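Local coordinates for malate dehydrogenase (Porphyromonas gingivalis, PDB 3FI9), which probably catalyses the NAD-dependent interconversion of malate and oxaloacetate, as malate dehydrogenases of the LDH/MDH superfamily do, at residues Ala105-Leu108 against Gly109-Ile112; Arg314-Val317 against Ile318-Ile322; Glu246-Arg249 against Ala250-Gly254; Gly167-Gln170 against Ser171-Thr174. All coordinates share one frame; numbering follows the deposited sequence.

How the interactions relate
Along the chain the order is interaction 1 (105-112), 4 (167-174), 3 (246-254), 2 (314-322). Interaction 1 lies in the NAD-binding domain, within helix 94-115, whereas the other three fall in the C-terminal alpha/beta domain. Two of those end helices, 297-319 and 238-251, with Schellman motifs; interaction 4 leads from helix 153-166 into strand 173-174. Interactions 1 and 2 join the two domains, with centres about 16 Å apart and nearest atoms about 4 Å, because the end of helix 297-319 packs on helix 94-115. The centres of interactions 2 and 4 are about 42 Å apart, on opposite sides of the chain's centre; interaction 4 bonds to the second subunit, which interaction 3 touches only through Glu246.

Interaction 1: Ala105-Leu108 against Gly109-Ile112; sequences AAQL and GKDI
Gln107 and Asp111 meet one turn apart on helix 94-115, where an amide donates to a carboxylate. Gln107 NE2 gives a hydrogen bond of 3.0 Å to Asp111 OD1. The acceptor lies in the amide plane of Gln107, but the nitrogen approaches from above the carboxylate plane, and the two flat groups are turned 48° against each other. A bend at chi2 (64°) turns the amide along the helix toward Asp111.

The main chain satisfies itself in the regular helical pattern. Lys110 N donates to Ala106 O at 2.8 Å, and Gly109 N, Asp111 N and Ile112 N donate in turn to Ala105 O, Gln107 O and Leu108 O. Ala105 O has a second donor in the hydroxyl of Thr136, on helix 129-140. The aliphatic part of Lys110 passes beside Ala106 O, with CG 3.2 Å from that oxygen. On the buried side Leu108 CG and Ile112 CD1 touch at 4.1 Å, and both residues pack on strands 121-124 and 77-82 of the Rossmann-type domain.

The helix thus divides its chemistry: aliphatic groups face the sheet, while the polar pair lies on another side, with Asp111 against helix 70-74. Its bond spans the same four residues as a backbone bond but with donor and acceptor reversed. Because Gln107 is neutral, this bond pairs the carboxylate with a donor without cancelling its probable negative charge.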
loop_
_atom_site.group_PDB
_atom_site.type_symbol
_atom_site.label_atom_id
_atom_site.label_comp_id
_atom_site.label_asym_id
_atom_site.label_seq_id
_atom_site.Cartn_x
_atom_site.Cartn_y
_atom_site.Cartn_z
ATOM N N ALA A 105 -7.423 -24.568 4.541
ATOM C CA ALA A 105 -6.265 -24.547 5.434
ATOM C C ALA A 105 -5.579 -25.918 5.429
ATOM O O ALA A 105 -4.365 -25.997 5.426
ATOM C CB ALA A 105 -6.673 -24.180 6.866
ATOM N N ALA A 106 -6.340 -27.011 5.415
ATOM C CA ALA A 106 -5.665 -28.368 5.372
ATOM C C ALA A 106 -4.874 -28.584 4.083
ATOM O O ALA A 106 -3.726 -29.104 4.072
ATOM C CB ALA A 106 -6.675 -29.495 5.525
ATOM N N GLN A 107 -5.505 -28.208 2.993
ATOM C CA GLN A 107 -4.868 -28.271 1.679
ATOM C C GLN A 107 -3.630 -27.414 1.615
ATOM O O GLN A 107 -2.660 -27.819 0.996
ATOM C CB GLN A 107 -5.847 -27.883 0.554
ATOM C CG GLN A 107 -5.256 -28.142 -0.839
ATOM C CD GLN A 107 -5.004 -29.644 -1.089
ATOM O OE1 GLN A 107 -5.898 -30.462 -0.899
ATOM N NE2 GLN A 107 -3.779 -30.002 -1.493
ATOM N N LEU A 108 -3.623 -26.237 2.260
ATOM C CA LEU A 108 -2.393 -25.444 2.271
ATOM C C LEU A 108 -1.289 -26.154 3.041
ATOM O O LEU A 108 -0.154 -26.209 2.593
ATOM C CB LEU A 108 -2.617 -24.053 2.867
ATOM C CG LEU A 108 -1.398 -23.146 3.116
ATOM C CD1 LEU A 108 -0.618 -22.926 1.817
ATOM C CD2 LEU A 108 -1.963 -21.817 3.643
ATOM N N GLY A 109 -1.625 -26.711 4.203
ATOM C CA GLY A 109 -0.667 -27.559 4.906
ATOM C C GLY A 109 -0.117 -28.719 4.052
ATOM O O GLY A 109 1.092 -28.941 3.985
ATOM N N LYS A 110 -0.988 -29.497 3.439
ATOM C CA LYS A 110 -0.543 -30.640 2.616
ATOM C C LYS A 110 0.433 -30.175 1.505
ATOM O O LYS A 110 1.445 -30.825 1.189
ATOM C CB LYS A 110 -1.763 -31.299 1.972
ATOM C CG LYS A 110 -2.763 -31.964 2.932
ATOM C CD LYS A 110 -4.033 -32.303 2.138
ATOM C CE LYS A 110 -5.128 -32.903 3.014
ATOM N NZ LYS A 110 -6.215 -33.559 2.220
ATOM N N ASP A 111 0.118 -29.019 0.928
ATOM C CA ASP A 111 0.925 -28.426 -0.165
ATOM C C ASP A 111 2.288 -27.981 0.321
ATOM O O ASP A 111 3.308 -28.141 -0.375
ATOM C CB ASP A 111 0.215 -27.195 -0.729
ATOM C CG ASP A 111 -1.001 -27.530 -1.567
ATOM O OD1 ASP A 111 -1.176 -28.686 -1.987
ATOM O OD2 ASP A 111 -1.817 -26.618 -1.788
ATOM N N ILE A 112 2.313 -27.399 1.511
ATOM C CA ILE A 112 3.574 -26.994 2.109
ATOM C C ILE A 112 4.370 -28.266 2.330
ATOM O O ILE A 112 5.594 -28.272 2.178
ATOM C CB ILE A 112 3.381 -26.229 3.453
ATOM C CG1 ILE A 112 2.909 -24.772 3.216
ATOM C CG2 ILE A 112 4.641 -26.269 4.278
ATOM C CD1 ILE A 112 2.399 -24.061 4.479
#

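Interaction 2: Arg314-Val317 against Ile318-Ile322; sequences RDEV and IAMGI
A Schellman motif ends helix 297-319, and the side chains of Val317 and Ile322 meet across it. Gly321, at positive phi (76°), turns the chain away from the helix. Its N donates to Ile318 O at 2.8 Å, while Ile322 N reaches back five residues to Val317 O at 3.2 Å, nearly in line with the carbonyl bond. This wider bond sets Ile322 CB against Val317 CG1, 3.8 Å away, giving the hydrophobic contact that often accompanies the motif. Val317 CG1 lies anti to the backbone N (chi1 -179°), on the side of the carbonyl carbon, which directs this methyl to the returning chain. Its other methyl, CG2, looks to Met320 SD at 4.3 Å.

Ile318 runs alongside Arg314 and Asp315, which lie about one turn before it, and points the same way. Its CD1 is 4.0 Å from Arg314 CG and 3.6 Å from Asp315 OD1. Arg314 forms a salt bridge with that oxygen, side-on, through NE at 3.0 Å and NH2 at 3.1 Å, both from one face of the carboxylate. Arg314 NH1 is bonded to the backbone oxygen of His272, so the guanidinium is fixed from two directions.

Met320 and Ile322 rest on helix 94-115, against Leu98 and Ala102 respectively. Arg314 and Val317 lie against helix 129-140, from which Tyr139 also bonds through its hydroxyl to Ile322 O, joining the helix end to the NAD-binding domain.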
loop_
_atom_site.group_PDB
_atom_site.type_symbol
_atom_site.label_atom_id
_atom_site.label_comp_id
_atom_site.label_asym_id
_atom_site.label_seq_id
_atom_site.Cartn_x
_atom_site.Cartn_y
_atom_site.Cartn_z
ATOM N N ARG A 314 -12.555 -25.824 17.993
ATOM C CA ARG A 314 -11.576 -26.850 17.660
ATOM C C ARG A 314 -12.238 -28.229 17.633
ATOM O O ARG A 314 -12.018 -28.995 16.707
ATOM C CB ARG A 314 -10.445 -26.866 18.669
ATOM C CG ARG A 314 -9.427 -27.984 18.493
ATOM C CD ARG A 314 -8.714 -28.229 19.844
ATOM N NE ARG A 314 -9.653 -28.680 20.884
ATOM C CZ ARG A 314 -9.440 -28.551 22.194
ATOM N NH1 ARG A 314 -8.326 -28.005 22.618
ATOM N NH2 ARG A 314 -10.339 -28.982 23.083
ATOM N N ASP A 315 -13.069 -28.525 18.634
ATOM C CA ASP A 315 -13.692 -29.849 18.724
ATOM C C ASP A 315 -14.732 -30.105 17.605
ATOM O O ASP A 315 -14.860 -31.235 17.125
ATOM C CB ASP A 315 -14.306 -30.080 20.114
ATOM C CG ASP A 315 -13.260 -30.179 21.224
ATOM O OD1 ASP A 315 -12.053 -30.486 20.967
ATOM O OD2 ASP A 315 -13.672 -29.959 22.388
ATOM N N GLU A 316 -15.453 -29.076 17.171
ATOM C CA GLU A 316 -16.259 -29.184 15.956
ATOM C C GLU A 316 -15.449 -29.667 14.752
ATOM O O GLU A 316 -15.869 -30.561 14.011
ATOM C CB GLU A 316 -16.870 -27.838 15.565
ATOM C CG GLU A 316 -18.191 -27.493 16.199
ATOM C CD GLU A 316 -18.835 -26.290 15.540
ATOM O OE1 GLU A 316 -18.988 -25.274 16.242
ATOM O OE2 GLU A 316 -19.194 -26.364 14.332
ATOM N N VAL A 317 -14.295 -29.042 14.530
ATOM C CA VAL A 317 -13.476 -29.388 13.383
ATOM C C VAL A 317 -12.806 -30.770 13.520
ATOM O O VAL A 317 -12.501 -31.437 12.515
ATOM C CB VAL A 317 -12.491 -28.227 13.073
ATOM C CG1 VAL A 317 -11.594 -28.549 11.831
ATOM C CG2 VAL A 317 -13.298 -26.929 12.838
ATOM N N ILE A 318 -12.535 -31.195 14.750
ATOM C CA ILE A 318 -12.138 -32.593 14.985
ATOM C C ILE A 318 -13.307 -33.487 14.563
ATOM O O ILE A 318 -13.115 -34.526 13.924
ATOM C CB ILE A 318 -11.710 -32.833 16.493
ATOM C CG1 ILE A 318 -10.434 -32.053 16.818
ATOM C CG2 ILE A 318 -11.467 -34.339 16.834
ATOM C CD1 ILE A 318 -10.122 -31.956 18.337
ATOM N N ALA A 319 -14.528 -33.080 14.894
ATOM C CA ALA A 319 -15.713 -33.934 14.617
ATOM C C ALA A 319 -15.972 -34.089 13.116
ATOM O O ALA A 319 -16.555 -35.091 12.664
ATOM C CB ALA A 319 -16.950 -33.384 15.331
ATOM N N MET A 320 -15.536 -33.097 12.348
ATOM C CA MET A 320 -15.683 -33.108 10.903
ATOM C C MET A 320 -14.600 -34.057 10.359
ATOM O O MET A 320 -14.535 -34.318 9.183
ATOM C CB MET A 320 -15.470 -31.709 10.319
ATOM C CG MET A 320 -16.572 -30.617 10.551
ATOM S SD MET A 320 -15.980 -28.923 10.062
ATOM C CE MET A 320 -17.316 -27.898 10.654
ATOM N N GLY A 321 -13.735 -34.559 11.220
ATOM C CA GLY A 321 -12.613 -35.411 10.752
ATOM C C GLY A 321 -11.419 -34.710 10.072
ATOM O O GLY A 321 -10.570 -35.368 9.433
ATOM N N ILE A 322 -11.328 -33.385 10.215
ATOM C CA ILE A 322 -10.312 -32.619 9.505
ATOM C C ILE A 322 -9.066 -32.468 10.384
ATOM O O ILE A 322 -7.916 -32.704 9.970
ATOM C CB ILE A 322 -10.832 -31.203 9.155
ATOM C CG1 ILE A 322 -11.875 -31.265 8.035
ATOM C CG2 ILE A 322 -9.600 -30.288 8.758
ATOM C CD1 ILE A 322 -12.662 -29.938 7.803
#

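Interaction 3: Glu246-Arg249 against Ala250-Gly254; sequences EMIR and AAMGG
Met252 lies back along the last turn of helix 238-251 and meets Ile248 on the way. Its CB starts 3.4 Å from Ile248 O, and CG comes closer, 3.1 Å from the same oxygen. CG stands anti to the carbonyl carbon (chi1 -67°), beside the backbone N, which sets it against the carbonyl oxygen of Ile248. The sulfur follows: SD is 3.6 Å from Ile248 O and 4.0 Å from Ile248 CG1, with CG2 of the same isoleucine only slightly farther off. At the bend of chi3 the terminal CE turns away from the segment, and the side chain as a whole packs on Tyr79 of strand 77-82 and on Thr7. Ile248 itself reaches that strand and strand 121-124.

The backbone at this end changes its pattern. Ala251 N still donates to Met247 O at 3.1 Å, as in a regular helix, but the bond from Met252 N to Ile248 O is weak, and the same nitrogen also makes a weak bond to Arg249 O. A stronger bond to Arg249 O comes from Gly254 N at 2.9 Å, while Gly253 N donates to Ala250 O at 3.1 Å. Arg249 CG approaches Gly254 CA at 4.0 Å, where the returning chain passes close to the arginine.

The pair Gly253 N to Ala250 O and Gly254 N to Arg249 O, with Gly253 at positive phi (94°), makes a Schellman motif, here terminating a helix packed against the parallel strands of the nucleotide-binding sheet.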
loop_
_atom_site.group_PDB
_atom_site.type_symbol
_atom_site.label_atom_id
_atom_site.label_comp_id
_atom_site.label_asym_id
_atom_site.label_seq_id
_atom_site.Cartn_x
_atom_site.Cartn_y
_atom_site.Cartn_z
ATOM N N GLU A 246 4.443 -6.879 8.336
ATOM C CA GLU A 246 5.397 -6.592 9.413
ATOM C C GLU A 246 5.719 -7.874 10.119
ATOM O O GLU A 246 6.874 -8.058 10.545
ATOM C CB GLU A 246 4.836 -5.661 10.499
ATOM C CG GLU A 246 4.656 -4.239 10.155
ATOM C CD GLU A 246 4.123 -3.435 11.361
ATOM O OE1 GLU A 246 4.845 -2.561 11.830
ATOM O OE2 GLU A 246 3.003 -3.673 11.840
ATOM N N MET A 247 4.711 -8.750 10.313
ATOM C CA MET A 247 5.008 -10.063 10.968
ATOM C C MET A 247 6.040 -10.891 10.180
ATOM O O MET A 247 7.000 -11.425 10.800
ATOM C CB MET A 247 3.737 -10.919 11.200
ATOM C CG MET A 247 2.626 -10.176 11.992
ATOM S SD MET A 247 1.114 -11.152 12.094
ATOM C CE MET A 247 1.653 -12.635 12.876
ATOM N N ILE A 248 5.833 -11.068 8.871
ATOM C CA ILE A 248 6.780 -11.897 8.093
ATOM C C ILE A 248 8.183 -11.217 8.030
ATOM O O ILE A 248 9.234 -11.871 8.064
ATOM C CB ILE A 248 6.244 -12.256 6.676
ATOM C CG1 ILE A 248 6.882 -13.573 6.210
ATOM C CG2 ILE A 248 6.454 -11.087 5.635
ATOM C CD1 ILE A 248 6.431 -14.800 7.023
ATOM N N ARG A 249 8.210 -9.898 7.983
ATOM C CA ARG A 249 9.503 -9.222 8.125
ATOM C C ARG A 249 10.269 -9.635 9.403
ATOM O O ARG A 249 11.474 -9.883 9.354
ATOM C CB ARG A 249 9.371 -7.715 8.062
ATOM C CG ARG A 249 10.707 -7.020 8.380
ATOM C CD ARG A 249 10.620 -5.562 8.036
ATOM N NE ARG A 249 9.755 -4.836 8.957
ATOM C CZ ARG A 249 9.489 -3.530 8.831
ATOM N NH1 ARG A 249 10.058 -2.825 7.853
ATOM N NH2 ARG A 249 8.700 -2.915 9.697
ATOM N N ALA A 250 9.578 -9.717 10.541
ATOM C CA ALA A 250 10.200 -10.145 11.798
ATOM C C ALA A 250 10.708 -11.574 11.701
ATOM O O ALA A 250 11.802 -11.887 12.149
ATOM C CB ALA A 250 9.173 -10.020 12.960
ATOM N N ALA A 251 9.893 -12.452 11.134
ATOM C CA ALA A 251 10.291 -13.851 10.960
ATOM C C ALA A 251 11.492 -13.993 10.034
ATOM O O ALA A 251 12.176 -15.000 10.095
ATOM C CB ALA A 251 9.148 -14.682 10.425
ATOM N N MET A 252 11.696 -13.016 9.151
ATOM C CA MET A 252 12.788 -13.080 8.176
ATOM C C MET A 252 14.067 -12.450 8.749
ATOM O O MET A 252 15.067 -12.320 8.025
ATOM C CB MET A 252 12.374 -12.403 6.848
ATOM C CG MET A 252 11.248 -13.106 6.042
ATOM S SD MET A 252 10.325 -12.243 4.653
ATOM C CE MET A 252 11.499 -12.467 3.256
ATOM N N GLY A 253 14.025 -12.047 10.024
ATOM C CA GLY A 253 15.186 -11.502 10.740
ATOM C C GLY A 253 15.280 -9.987 10.714
ATOM O O GLY A 253 16.292 -9.398 11.122
ATOM N N GLY A 254 14.214 -9.345 10.242
ATOM C CA GLY A 254 14.121 -7.906 10.268
ATOM C C GLY A 254 13.695 -7.377 11.619
ATOM O O GLY A 254 13.814 -8.052 12.657
#

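Interaction 4: Gly167-Gln170 against Ser171-Thr174; sequences GIKQ and SLVT
Ile168 crosses Leu172 obliquely and Val173 at about a right angle, touching both with the end of its longer branch. Its CD1 lies 3.9 Å from Leu172 CB and 4.1 Å from Val173 CG2, so a single methyl bridges two successive residues. The branch reaches them because chi1 (60°) places CG1 between the backbone N and the carbonyl carbon, a crowded position that points it across the turn. Lys169 meets Leu172 from another direction, the two side chains again at about a right angle: Lys169 CB is 3.8 Å from Leu172 CD1, and farther along CE comes to 4.1 Å from Leu172 CD2. The lysine chain bends at chi3 (71°), which brings CE to the tip of the leucine.

These contacts occupy the turn between helix 153-166 and strand 173-174. Gly167, with positive phi, is the C-prime residue of a Schellman motif closing the helix; a short 3-10 turn then leads into a strand that is outermost, within this chain, in a three-stranded antiparallel sheet. Two backbone bonds define that turn, from Leu172 N to Lys169 O at 2.9 Å and from Val173 N to Gln170 O at 3.0 Å.

The amide of Gln170 finds its partners beyond the turn, and NE2 donates to Gln159 OE1 of the helix and to Arg55 O of the second subunit. Ser171 OG is hydrogen-bonded to Gly61 N of that subunit, whose Leu62 packs on Lys169.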
loop_
_atom_site.group_PDB
_atom_site.type_symbol
_atom_site.label_atom_id
_atom_site.label_comp_id
_atom_site.label_asym_id
_atom_site.label_seq_id
_atom_site.Cartn_x
_atom_site.Cartn_y
_atom_site.Cartn_z
ATOM N N GLY A 167 -8.266 12.115 23.112
ATOM C CA GLY A 167 -7.897 13.206 22.233
ATOM C C GLY A 167 -6.396 13.394 22.172
ATOM O O GLY A 167 -5.921 14.528 22.147
ATOM N N ILE A 168 -5.627 12.303 22.186
ATOM C CA ILE A 168 -4.170 12.417 22.110
ATOM C C ILE A 168 -3.565 11.644 20.942
ATOM O O ILE A 168 -4.188 10.762 20.347
ATOM C CB ILE A 168 -3.420 11.930 23.381
ATOM C CG1 ILE A 168 -3.719 10.442 23.638
ATOM C CG2 ILE A 168 -3.800 12.801 24.603
ATOM C CD1 ILE A 168 -3.069 9.951 24.900
ATOM N N LYS A 169 -2.328 11.959 20.644
ATOM C CA LYS A 169 -1.655 11.221 19.580
ATOM C C LYS A 169 -1.601 9.689 19.860
ATOM O O LYS A 169 -1.204 9.235 20.949
ATOM C CB LYS A 169 -0.260 11.771 19.378
ATOM C CG LYS A 169 0.507 11.049 18.287
ATOM C CD LYS A 169 1.835 11.752 17.975
ATOM C CE LYS A 169 2.844 11.566 19.111
ATOM N NZ LYS A 169 4.038 12.439 18.886
ATOM N N GLN A 170 -1.954 8.892 18.861
ATOM C CA GLN A 170 -2.143 7.470 19.100
ATOM C C GLN A 170 -0.989 6.734 19.776
ATOM O O GLN A 170 -1.221 5.896 20.646
ATOM C CB GLN A 170 -2.524 6.765 17.800
ATOM C CG GLN A 170 -2.843 5.307 17.988
ATOM C CD GLN A 170 -3.406 4.723 16.691
ATOM O OE1 GLN A 170 -4.003 5.435 15.882
ATOM N NE2 GLN A 170 -3.167 3.436 16.478
ATOM N N SER A 171 0.245 7.047 19.371
ATOM C CA SER A 171 1.456 6.382 19.880
ATOM C C SER A 171 1.652 6.608 21.362
ATOM O O SER A 171 2.443 5.927 21.980
ATOM C CB SER A 171 2.704 6.971 19.181
ATOM O OG SER A 171 3.135 6.114 18.158
ATOM N N LEU A 172 0.923 7.559 21.928
ATOM C CA LEU A 172 1.052 7.856 23.362
ATOM C C LEU A 172 0.265 6.879 24.228
ATOM O O LEU A 172 0.394 6.874 25.450
ATOM C CB LEU A 172 0.593 9.272 23.640
ATOM C CG LEU A 172 1.267 10.337 22.746
ATOM C CD1 LEU A 172 0.743 11.754 23.078
ATOM C CD2 LEU A 172 2.759 10.253 22.942
ATOM N N VAL A 173 -0.557 6.050 23.598
ATOM C CA VAL A 173 -1.242 4.970 24.332
ATOM C C VAL A 173 -0.345 3.723 24.130
ATOM O O VAL A 173 -0.239 3.206 23.027
ATOM C CB VAL A 173 -2.670 4.728 23.787
ATOM C CG1 VAL A 173 -3.370 3.609 24.571
ATOM C CG2 VAL A 173 -3.501 5.983 23.865
ATOM N N THR A 174 0.298 3.244 25.176
ATOM C CA THR A 174 1.344 2.278 24.958
ATOM C C THR A 174 0.902 0.917 25.470
ATOM O O THR A 174 0.099 0.840 26.391
ATOM C CB THR A 174 2.653 2.760 25.622
ATOM O OG1 THR A 174 2.402 3.043 27.009
ATOM C CG2 THR A 174 3.110 4.061 24.926
#